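Local coordinates for TATA-box-binding protein (Sulfolobus acidocaldarius, PDB 1MP9), which probably binds the TATA-box element of archaeal promoters as a general transcription factor, helping to activate genes transcribed by RNA polymerase, at residues A[122-125]-A[126-130]; A[176-179]-A[180-184]; A[163-167]-A[168-172]; A[78-81]-A[82-86]. All coordinates share one frame; numbering follows the deposited sequence.

Contact 1: A[122-125]-A[126-130]; sequences DKAA and FLLEN
Ala124 and Leu128 meet where the short helix 121-127 of the second TBP repeat runs out, and they form the tightly packed part of the contact. Leu128 N bonds to Ala124 O at 2.9 Å, lying in the carbonyl plane with an N-H...O angle of 155°. Leu127 N reaches the same oxygen from above that plane, 3.1 Å away, so two donors grip one carbonyl as the helix ends. Beside them the CD1 methyl of Leu128 packs on Ala124 CB at 4.1 Å, and both side chains also touch Leu182 of helix 168-184. The other side is looser. Phe126 turns its ring back along the helix with CG anti to its carbonyl carbon (chi1 -68°), which brings CD1 obliquely to 3.7 Å from Asp122 O; Leu62 of the second subunit packs on this ring. Replacing it with an alanine would probably remove that subunit contact and leave the Asp122 carbonyl without its aromatic neighbour. The bond from Phe126 N to Lys123 O is weak. The extended Lys123 chain crosses Leu127 on its way to Asp186 O and to Gln46 O of the second subunit, and its CG and CE each lie 3.8 Å from Leu127 CD1.

Contact 2: A[176-179]-A[180-184]; sequences KKIF and DKLVE
Phe179 and Val183, one turn apart, make a CH-pi contact: Val183 CG2 sits over one ring face, 3.8 Å from the centroid of the Phe179 ring and 18° off the ring normal. Val183 holds CG2 anti to its carbonyl carbon, directed back toward the preceding turn. The methyl is displaced toward the rim, with Phe179 CZ its nearest ring atom at 3.7 Å. At the edge of the same ring, near its plane, Asp180 OD2 approaches Phe179 CD2 to 3.4 Å; the carboxylate is turned 57° from the ring. Asp180 also pairs with Lys176, whose chain runs extended as far as CE and then bends at chi4 (51°). That last bend brings Lys176 NZ to 2.9 Å from Asp180 OD1, a salt bridge whose individual hydrogen bonds are weak. Phe179-Val183 and Lys176-Asp180 are i to i+4 pairs on the long helix 168-184, which packs across the antiparallel sheet of the TBP fold; the backbone bond from Leu182 N to Ile178 O (2.8 Å) is one of the helical series here. On the buried side Ile178 CG1 meets Leu182 CD1 at 3.9 Å, and Ile178 continues onto Leu152 and Ile154 of strand 150-154. Tyr9 meets the Phe179 ring edge-to-face.

Contact 3: A[163-167]-A[168-172]; sequences TGAKR and EDEVH
Arg167 O takes two weak backbone bonds, from Glu170 N (3.1 Å) and Val171 N (3.4 Å), which start the first turn of helix 168-184 with Arg167 at the N-cap position. The Glu170 side chain folds back over this start. Its CG stands anti to the carbonyl carbon (chi1 -57°) and the chain stays extended beyond it, a reach that places OE1 beside two consecutive backbone amides. Lys166 N meets Glu170 OE1 nearly along the C-O axis at 2.8 Å, whereas Arg167 N comes to Glu170 OE1 from above the carboxylate plane at 3.1 Å. One oxygen thus holds the linker against the helix, and the nearby N-H dipoles would tend to stabilise its negative charge. An alanine here would probably leave the Lys166 and Arg167 amides without their shared acceptor and free the linker from the first turn of the helix. Asp169 OD2 lies over one face of the Arg167 guanidinium, 3.2 Å from Arg167 NH2; the oxygen is well out of plane, so this salt bridge rests on charge alone. The apolar link is Ala165 CB against Val171 CG2, 3.7 Å apart. From there Val171 reaches Ile109 and Ala111 on strand 103-114 and Val13 on strand 12-23, while Ala165 touches Val150 of strand 150-154, so the corner between strand 159-165 and its following helix is packed onto the sheet.

Contact 4: A[78-81]-A[82-86]; sequences DELI and KAVKR
Lys85 lies alongside Ile81 one turn earlier on the helix, the two side chains pointing the same way. Followed outward, Lys85 CB sits 3.6 Å from Ile81 O, and CG comes closer, to 3.3 Å from that carbonyl oxygen. CG is anti to the carbonyl carbon (chi1 -70°), which lays the root of the chain back over the preceding turn. CD draws off to 4.0 Å from Ile81 O, and CE then leaves the backbone to rest on the Ile81 CG2 methyl at 3.7 Å. Because the chain remains extended, NZ is carried past that methyl, and the contact between the two side chains is made by aliphatic carbon rather than by the charge. Beneath it, Lys85 N bonds to Ile81 O at 3.0 Å with an N-H...O angle of 170°, the straightest of the four backbone bonds linking the two segments. The buried flank is apolar: Leu80 CD1 and Val84 CG2 lie side by side at 4.2 Å, and both residues pack on Ile104 of strand 103-114, with Ala20 and Val22 of strand 12-23 alongside. Glu79 OE1 accepts a hydrogen bond from Lys75 N, just before the helix begins. An amphipathic helix with one apolar flank on the sheet and lysines along another is the arrangement of the long helix 77-93 in the first repeat of the TBP fold.

From the N terminus, contact 4 comes first, within helix 77-93 of the first repeat; the other three follow in the second repeat. Contact 1 closes the end of helix 121-127, contact 3 turns the corner from strand 159-165 into helix 168-184, and contact 2 lies further along that helix. All four are local and in series, so none nests in or crosses another. Contacts 1 and 2 touch, Leu128 CD2 reaching Lys181 CG at 3.5 Å, which joins the short helix to the long one. Contacts 3 and 4, about 19 Å apart between centres, lie in different repeats; both pack on strands 12-23 and 103-114, adjacent in the sheet shared by the two repeats.

Contact 1: A[122-125]-A[126-130]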
loop_
_atom_site.group_PDB
_atom_site.type_symbol
_atom_site.label_atom_id
_atom_site.label_comp_id
_atom_site.label_asym_id
_atom_site.label_seq_id
_atom_site.Cartn_x
_atom_site.Cartn_y
_atom_site.Cartn_z
ATOM N N ASP A 122 -0.611 8.765 -14.052
ATOM C CA ASP A 122 -1.730 8.399 -14.940
ATOM C C ASP A 122 -1.220 7.405 -15.974
ATOM O O ASP A 122 -1.886 6.409 -16.272
ATOM C CB ASP A 122 -2.274 9.618 -15.703
ATOM C CG ASP A 122 -3.109 10.559 -14.831
ATOM O OD1 ASP A 122 -4.182 10.162 -14.332
ATOM O OD2 ASP A 122 -2.707 11.727 -14.662
ATOM N N LYS A 123 -0.032 7.672 -16.515
ATOM C CA LYS A 123 0.538 6.793 -17.521
ATOM C C LYS A 123 1.061 5.500 -16.931
ATOM O O LYS A 123 0.830 4.425 -17.500
ATOM C CB LYS A 123 1.659 7.492 -18.277
ATOM C CG LYS A 123 2.223 6.666 -19.427
ATOM C CD LYS A 123 3.288 7.452 -20.175
ATOM C CE LYS A 123 3.810 6.651 -21.381
ATOM N NZ LYS A 123 4.815 7.427 -22.129
ATOM N N ALA A 124 1.780 5.600 -15.810
ATOM C CA ALA A 124 2.320 4.428 -15.146
ATOM C C ALA A 124 1.187 3.488 -14.676
ATOM O O ALA A 124 1.320 2.248 -14.734
ATOM C CB ALA A 124 3.208 4.855 -13.919
ATOM N N ALA A 125 0.084 4.075 -14.219
ATOM C CA ALA A 125 -1.041 3.291 -13.714
ATOM C C ALA A 125 -1.559 2.270 -14.718
ATOM O O ALA A 125 -2.030 1.209 -14.327
ATOM C CB ALA A 125 -2.168 4.186 -13.294
ATOM N N PHE A 126 -1.492 2.583 -16.004
ATOM C CA PHE A 126 -1.978 1.636 -16.980
ATOM C C PHE A 126 -0.902 0.841 -17.703
ATOM O O PHE A 126 -1.221 0.021 -18.549
ATOM C CB PHE A 126 -2.882 2.351 -17.972
ATOM C CG PHE A 126 -4.165 2.819 -17.362
ATOM C CD1 PHE A 126 -4.538 4.164 -17.436
ATOM C CD2 PHE A 126 -4.953 1.936 -16.628
ATOM C CE1 PHE A 126 -5.683 4.630 -16.773
ATOM C CE2 PHE A 126 -6.108 2.387 -15.949
ATOM C CZ PHE A 126 -6.470 3.741 -16.021
ATOM N N LEU A 127 0.370 1.074 -17.403
ATOM C CA LEU A 127 1.405 0.295 -18.061
ATOM C C LEU A 127 2.131 -0.638 -17.077
ATOM O O LEU A 127 2.800 -1.595 -17.484
ATOM C CB LEU A 127 2.402 1.212 -18.787
ATOM C CG LEU A 127 1.806 2.200 -19.825
ATOM C CD1 LEU A 127 2.932 3.090 -20.352
ATOM C CD2 LEU A 127 1.097 1.477 -20.983
ATOM N N LEU A 128 2.023 -0.345 -15.779
ATOM C CA LEU A 128 2.629 -1.197 -14.774
ATOM C C LEU A 128 1.547 -2.202 -14.466
ATOM O O LEU A 128 0.408 -2.026 -14.840
ATOM C CB LEU A 128 2.921 -0.439 -13.468
ATOM C CG LEU A 128 4.062 0.577 -13.361
ATOM C CD1 LEU A 128 3.973 1.348 -12.030
ATOM C CD2 LEU A 128 5.370 -0.153 -13.465
ATOM N N GLU A 129 1.910 -3.260 -13.770
ATOM C CA GLU A 129 0.929 -4.242 -13.344
ATOM C C GLU A 129 0.577 -3.875 -11.900
ATOM O O GLU A 129 0.937 -2.790 -11.417
ATOM C CB GLU A 129 1.549 -5.636 -13.378
ATOM C CG GLU A 129 1.331 -6.385 -14.690
ATOM C CD GLU A 129 -0.141 -6.712 -14.924
ATOM O OE1 GLU A 129 -0.909 -5.792 -15.283
ATOM O OE2 GLU A 129 -0.529 -7.889 -14.734
ATOM N N ASN A 130 -0.101 -4.806 -11.233
ATOM C CA ASN A 130 -0.536 -4.748 -9.826
ATOM C C ASN A 130 -0.499 -3.442 -9.055
ATOM O O ASN A 130 0.189 -3.342 -8.012
ATOM C CB ASN A 130 0.221 -5.799 -8.986
ATOM C CG ASN A 130 0.945 -6.835 -9.831
ATOM O OD1 ASN A 130 2.183 -6.931 -9.799
ATOM N ND2 ASN A 130 0.188 -7.612 -10.590
#

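Contact 2: A[176-179]-A[180-184]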
loop_
_atom_site.group_PDB
_atom_site.type_symbol
_atom_site.label_atom_id
_atom_site.label_comp_id
_atom_site.label_asym_id
_atom_site.label_seq_id
_atom_site.Cartn_x
_atom_site.Cartn_y
_atom_site.Cartn_z
ATOM N N LYS A 176 15.549 0.751 -7.086
ATOM C CA LYS A 176 16.160 0.675 -8.415
ATOM C C LYS A 176 15.246 -0.069 -9.392
ATOM O O LYS A 176 15.182 0.279 -10.561
ATOM C CB LYS A 176 17.533 -0.041 -8.406
ATOM C CG LYS A 176 18.115 -0.123 -9.849
ATOM C CD LYS A 176 19.414 -0.913 -10.017
ATOM C CE LYS A 176 19.782 -1.118 -11.542
ATOM N NZ LYS A 176 19.750 0.155 -12.316
ATOM N N LYS A 177 14.558 -1.103 -8.920
ATOM C CA LYS A 177 13.681 -1.866 -9.802
ATOM C C LYS A 177 12.516 -1.047 -10.357
ATOM O O LYS A 177 12.282 -1.048 -11.561
ATOM C CB LYS A 177 13.131 -3.094 -9.061
ATOM C CG LYS A 177 12.426 -4.146 -9.943
ATOM C CD LYS A 177 12.239 -5.445 -9.116
ATOM C CE LYS A 177 11.195 -6.391 -9.722
ATOM N NZ LYS A 177 11.150 -7.708 -8.998
ATOM N N ILE A 178 11.779 -0.342 -9.503
ATOM C CA ILE A 178 10.655 0.416 -10.005
ATOM C C ILE A 178 11.136 1.573 -10.828
ATOM O O ILE A 178 10.483 1.976 -11.790
ATOM C CB ILE A 178 9.706 0.875 -8.839
ATOM C CG1 ILE A 178 8.367 1.358 -9.406
ATOM C CG2 ILE A 178 10.352 1.922 -8.011
ATOM C CD1 ILE A 178 7.547 0.279 -10.032
ATOM N N PHE A 179 12.300 2.116 -10.476
ATOM C CA PHE A 179 12.866 3.220 -11.248
ATOM C C PHE A 179 13.135 2.729 -12.679
ATOM O O PHE A 179 12.747 3.355 -13.649
ATOM C CB PHE A 179 14.203 3.700 -10.643
ATOM C CG PHE A 179 14.953 4.678 -11.539
ATOM C CD1 PHE A 179 14.549 6.008 -11.629
ATOM C CD2 PHE A 179 16.055 4.264 -12.285
ATOM C CE1 PHE A 179 15.247 6.934 -12.465
ATOM C CE2 PHE A 179 16.760 5.177 -13.118
ATOM C CZ PHE A 179 16.342 6.520 -13.199
ATOM N N ASP A 180 13.835 1.610 -12.796
ATOM C CA ASP A 180 14.156 1.048 -14.101
ATOM C C ASP A 180 12.896 0.717 -14.879
ATOM O O ASP A 180 12.829 0.954 -16.081
ATOM C CB ASP A 180 14.992 -0.216 -13.923
ATOM C CG ASP A 180 16.396 0.085 -13.470
ATOM O OD1 ASP A 180 17.079 -0.818 -12.918
ATOM O OD2 ASP A 180 16.822 1.238 -13.662
ATOM N N LYS A 181 11.882 0.182 -14.210
ATOM C CA LYS A 181 10.664 -0.121 -14.936
ATOM C C LYS A 181 9.978 1.191 -15.380
ATOM O O LYS A 181 9.493 1.292 -16.508
ATOM C CB LYS A 181 9.716 -0.979 -14.079
ATOM C CG LYS A 181 8.388 -1.354 -14.784
ATOM C CD LYS A 181 8.599 -2.143 -16.113
ATOM C CE LYS A 181 7.651 -3.347 -16.186
ATOM N NZ LYS A 181 7.575 -3.991 -17.555
ATOM N N LEU A 182 9.951 2.201 -14.509
ATOM C CA LEU A 182 9.328 3.450 -14.912
ATOM C C LEU A 182 10.064 4.079 -16.107
ATOM O O LEU A 182 9.427 4.647 -17.001
ATOM C CB LEU A 182 9.250 4.418 -13.724
ATOM C CG LEU A 182 8.278 3.945 -12.646
ATOM C CD1 LEU A 182 8.531 4.747 -11.340
ATOM C CD2 LEU A 182 6.825 4.084 -13.130
ATOM N N VAL A 183 11.390 3.966 -16.141
ATOM C CA VAL A 183 12.174 4.525 -17.268
ATOM C C VAL A 183 11.843 3.708 -18.514
ATOM O O VAL A 183 11.583 4.239 -19.599
ATOM C CB VAL A 183 13.705 4.417 -16.987
ATOM C CG1 VAL A 183 14.523 4.730 -18.246
ATOM C CG2 VAL A 183 14.103 5.402 -15.862
ATOM N N GLU A 184 11.817 2.398 -18.342
ATOM C CA GLU A 184 11.520 1.500 -19.458
ATOM C C GLU A 184 10.167 1.848 -20.100
ATOM O O GLU A 184 10.052 1.934 -21.326
ATOM C CB GLU A 184 11.541 0.065 -18.936
ATOM C CG GLU A 184 11.622 -1.013 -19.967
ATOM C CD GLU A 184 10.808 -2.216 -19.546
ATOM O OE1 GLU A 184 10.936 -2.642 -18.372
ATOM O OE2 GLU A 184 10.030 -2.725 -20.380
#

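Contact 3: A[163-167]-A[168-172]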
loop_
_atom_site.group_PDB
_atom_site.type_symbol
_atom_site.label_atom_id
_atom_site.label_comp_id
_atom_site.label_asym_id
_atom_site.label_seq_id
_atom_site.Cartn_x
_atom_site.Cartn_y
_atom_site.Cartn_z
ATOM N N THR A 163 7.743 -0.009 2.163
ATOM C CA THR A 163 7.541 -0.744 3.404
ATOM C C THR A 163 7.442 -2.268 3.150
ATOM O O THR A 163 7.054 -2.704 2.065
ATOM C CB THR A 163 6.251 -0.237 4.158
ATOM O OG1 THR A 163 6.087 -0.954 5.381
ATOM C CG2 THR A 163 4.983 -0.475 3.307
ATOM N N GLY A 164 7.783 -3.069 4.148
ATOM C CA GLY A 164 7.677 -4.511 3.968
ATOM C C GLY A 164 9.023 -5.213 3.973
ATOM O O GLY A 164 9.099 -6.395 4.238
ATOM N N ALA A 165 10.092 -4.485 3.690
ATOM C CA ALA A 165 11.396 -5.105 3.645
ATOM C C ALA A 165 11.933 -5.405 5.030
ATOM O O ALA A 165 11.599 -4.720 6.002
ATOM C CB ALA A 165 12.372 -4.211 2.906
ATOM N N LYS A 166 12.757 -6.439 5.111
ATOM C CA LYS A 166 13.364 -6.805 6.365
ATOM C C LYS A 166 14.871 -6.594 6.303
ATOM O O LYS A 166 15.559 -6.743 7.311
ATOM C CB LYS A 166 13.045 -8.263 6.717
ATOM C CG LYS A 166 11.592 -8.485 7.077
ATOM C CD LYS A 166 11.337 -9.947 7.432
ATOM C CE LYS A 166 9.854 -10.209 7.644
ATOM N NZ LYS A 166 9.625 -11.606 8.130
ATOM N N ARG A 167 15.378 -6.248 5.123
ATOM C CA ARG A 167 16.807 -6.008 4.961
ATOM C C ARG A 167 17.020 -4.726 4.166
ATOM O O ARG A 167 16.257 -4.429 3.233
ATOM C CB ARG A 167 17.458 -7.140 4.181
ATOM C CG ARG A 167 17.174 -8.536 4.656
ATOM C CD ARG A 167 18.060 -9.452 3.829
ATOM N NE ARG A 167 19.456 -9.051 4.010
ATOM C CZ ARG A 167 20.476 -9.476 3.271
ATOM N NH1 ARG A 167 20.271 -10.331 2.275
ATOM N NH2 ARG A 167 21.701 -9.029 3.525
ATOM N N GLU A 168 18.055 -3.969 4.505
ATOM C CA GLU A 168 18.288 -2.740 3.779
ATOM C C GLU A 168 18.552 -2.963 2.285
ATOM O O GLU A 168 18.125 -2.151 1.463
ATOM C CB GLU A 168 19.423 -1.906 4.438
ATOM C CG GLU A 168 19.909 -0.754 3.558
ATOM C CD GLU A 168 20.356 0.507 4.311
ATOM O OE1 GLU A 168 20.878 0.402 5.445
ATOM O OE2 GLU A 168 20.193 1.623 3.728
ATOM N N ASP A 169 19.220 -4.050 1.899
ATOM C CA ASP A 169 19.448 -4.222 0.467
ATOM C C ASP A 169 18.153 -4.464 -0.304
ATOM O O ASP A 169 18.060 -4.115 -1.472
ATOM C CB ASP A 169 20.496 -5.324 0.139
ATOM C CG ASP A 169 20.160 -6.701 0.726
ATOM O OD1 ASP A 169 19.003 -7.011 1.089
ATOM O OD2 ASP A 169 21.100 -7.502 0.811
ATOM N N GLU A 170 17.151 -5.048 0.344
ATOM C CA GLU A 170 15.861 -5.249 -0.331
ATOM C C GLU A 170 15.241 -3.877 -0.613
ATOM O O GLU A 170 14.618 -3.665 -1.670
ATOM C CB GLU A 170 14.890 -6.050 0.544
ATOM C CG GLU A 170 15.399 -7.405 0.971
ATOM C CD GLU A 170 14.382 -8.134 1.822
ATOM O OE1 GLU A 170 13.780 -7.519 2.727
ATOM O OE2 GLU A 170 14.178 -9.338 1.576
ATOM N N VAL A 171 15.366 -2.957 0.345
ATOM C CA VAL A 171 14.823 -1.625 0.107
ATOM C C VAL A 171 15.458 -1.049 -1.138
ATOM O O VAL A 171 14.752 -0.583 -2.060
ATOM C CB VAL A 171 15.102 -0.672 1.250
ATOM C CG1 VAL A 171 14.691 0.763 0.818
ATOM C CG2 VAL A 171 14.298 -1.110 2.503
ATOM N N HIS A 172 16.791 -1.085 -1.191
ATOM C CA HIS A 172 17.477 -0.541 -2.351
ATOM C C HIS A 172 17.169 -1.273 -3.634
ATOM O O HIS A 172 17.127 -0.664 -4.707
ATOM C CB HIS A 172 18.991 -0.497 -2.136
ATOM C CG HIS A 172 19.427 0.610 -1.243
ATOM N ND1 HIS A 172 19.391 0.519 0.135
ATOM C CD2 HIS A 172 19.953 1.822 -1.528
ATOM C CE1 HIS A 172 19.891 1.627 0.658
ATOM N NE2 HIS A 172 20.243 2.431 -0.333
#

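Contact 4: A[78-81]-A[82-86]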
loop_
_atom_site.group_PDB
_atom_site.type_symbol
_atom_site.label_atom_id
_atom_site.label_comp_id
_atom_site.label_asym_id
_atom_site.label_seq_id
_atom_site.Cartn_x
_atom_site.Cartn_y
_atom_site.Cartn_z
ATOM N N ASP A 78 22.966 -0.086 13.393
ATOM C CA ASP A 78 23.804 0.312 14.523
ATOM C C ASP A 78 22.976 0.969 15.611
ATOM O O ASP A 78 23.162 0.700 16.816
ATOM C CB ASP A 78 24.906 1.273 14.078
ATOM C CG ASP A 78 26.005 0.565 13.354
ATOM O OD1 ASP A 78 26.390 -0.527 13.828
ATOM O OD2 ASP A 78 26.483 1.080 12.321
ATOM N N GLU A 79 22.053 1.824 15.185
ATOM C CA GLU A 79 21.189 2.515 16.123
ATOM C C GLU A 79 20.311 1.499 16.863
ATOM O O GLU A 79 20.087 1.611 18.077
ATOM C CB GLU A 79 20.304 3.519 15.387
ATOM C CG GLU A 79 20.047 4.809 16.178
ATOM C CD GLU A 79 18.735 5.497 15.794
ATOM O OE1 GLU A 79 18.547 5.841 14.596
ATOM O OE2 GLU A 79 17.891 5.688 16.705
ATOM N N LEU A 80 19.809 0.517 16.122
ATOM C CA LEU A 80 18.968 -0.512 16.696
ATOM C C LEU A 80 19.727 -1.284 17.774
ATOM O O LEU A 80 19.223 -1.477 18.873
ATOM C CB LEU A 80 18.518 -1.490 15.609
ATOM C CG LEU A 80 17.730 -2.718 16.075
ATOM C CD1 LEU A 80 16.490 -2.286 16.801
ATOM C CD2 LEU A 80 17.353 -3.584 14.873
ATOM N N ILE A 81 20.931 -1.742 17.433
ATOM C CA ILE A 81 21.754 -2.501 18.369
ATOM C C ILE A 81 22.085 -1.713 19.615
ATOM O O ILE A 81 22.001 -2.239 20.726
ATOM C CB ILE A 81 23.053 -3.004 17.677
ATOM C CG1 ILE A 81 22.678 -4.075 16.656
ATOM C CG2 ILE A 81 24.039 -3.586 18.716
ATOM C CD1 ILE A 81 23.792 -4.557 15.798
ATOM N N LYS A 82 22.436 -0.441 19.465
ATOM C CA LYS A 82 22.772 0.352 20.643
ATOM C C LYS A 82 21.556 0.511 21.525
ATOM O O LYS A 82 21.652 0.466 22.745
ATOM C CB LYS A 82 23.301 1.732 20.258
ATOM C CG LYS A 82 24.621 1.704 19.501
ATOM C CD LYS A 82 25.113 3.121 19.226
ATOM C CE LYS A 82 26.034 3.157 18.007
ATOM N NZ LYS A 82 26.813 4.434 17.970
ATOM N N ALA A 83 20.405 0.717 20.904
ATOM C CA ALA A 83 19.173 0.866 21.667
ATOM C C ALA A 83 18.845 -0.405 22.434
ATOM O O ALA A 83 18.499 -0.359 23.606
ATOM C CB ALA A 83 18.020 1.215 20.719
ATOM N N VAL A 84 18.971 -1.550 21.780
ATOM C CA VAL A 84 18.649 -2.807 22.441
ATOM C C VAL A 84 19.563 -3.021 23.649
ATOM O O VAL A 84 19.100 -3.395 24.738
ATOM C CB VAL A 84 18.801 -3.983 21.480
ATOM C CG1 VAL A 84 18.748 -5.291 22.247
ATOM C CG2 VAL A 84 17.667 -3.963 20.459
ATOM N N LYS A 85 20.855 -2.789 23.443
ATOM C CA LYS A 85 21.829 -2.940 24.526
ATOM C C LYS A 85 21.477 -1.979 25.649
ATOM O O LYS A 85 21.528 -2.323 26.829
ATOM C CB LYS A 85 23.245 -2.640 24.032
ATOM C CG LYS A 85 23.803 -3.683 23.091
ATOM C CD LYS A 85 25.282 -3.399 22.787
ATOM C CE LYS A 85 25.875 -4.441 21.810
ATOM N NZ LYS A 85 27.372 -4.280 21.573
ATOM N N ARG A 86 21.107 -0.763 25.280
ATOM C CA ARG A 86 20.760 0.213 26.294
ATOM C C ARG A 86 19.547 -0.287 27.073
ATOM O O ARG A 86 19.540 -0.267 28.307
ATOM C CB ARG A 86 20.465 1.566 25.646
ATOM C CG ARG A 86 20.350 2.686 26.647
ATOM C CD ARG A 86 20.049 4.042 26.004
ATOM N NE ARG A 86 19.955 5.065 27.049
ATOM C CZ ARG A 86 19.448 6.284 26.886
ATOM N NH1 ARG A 86 18.972 6.673 25.705
ATOM N NH2 ARG A 86 19.404 7.107 27.927
#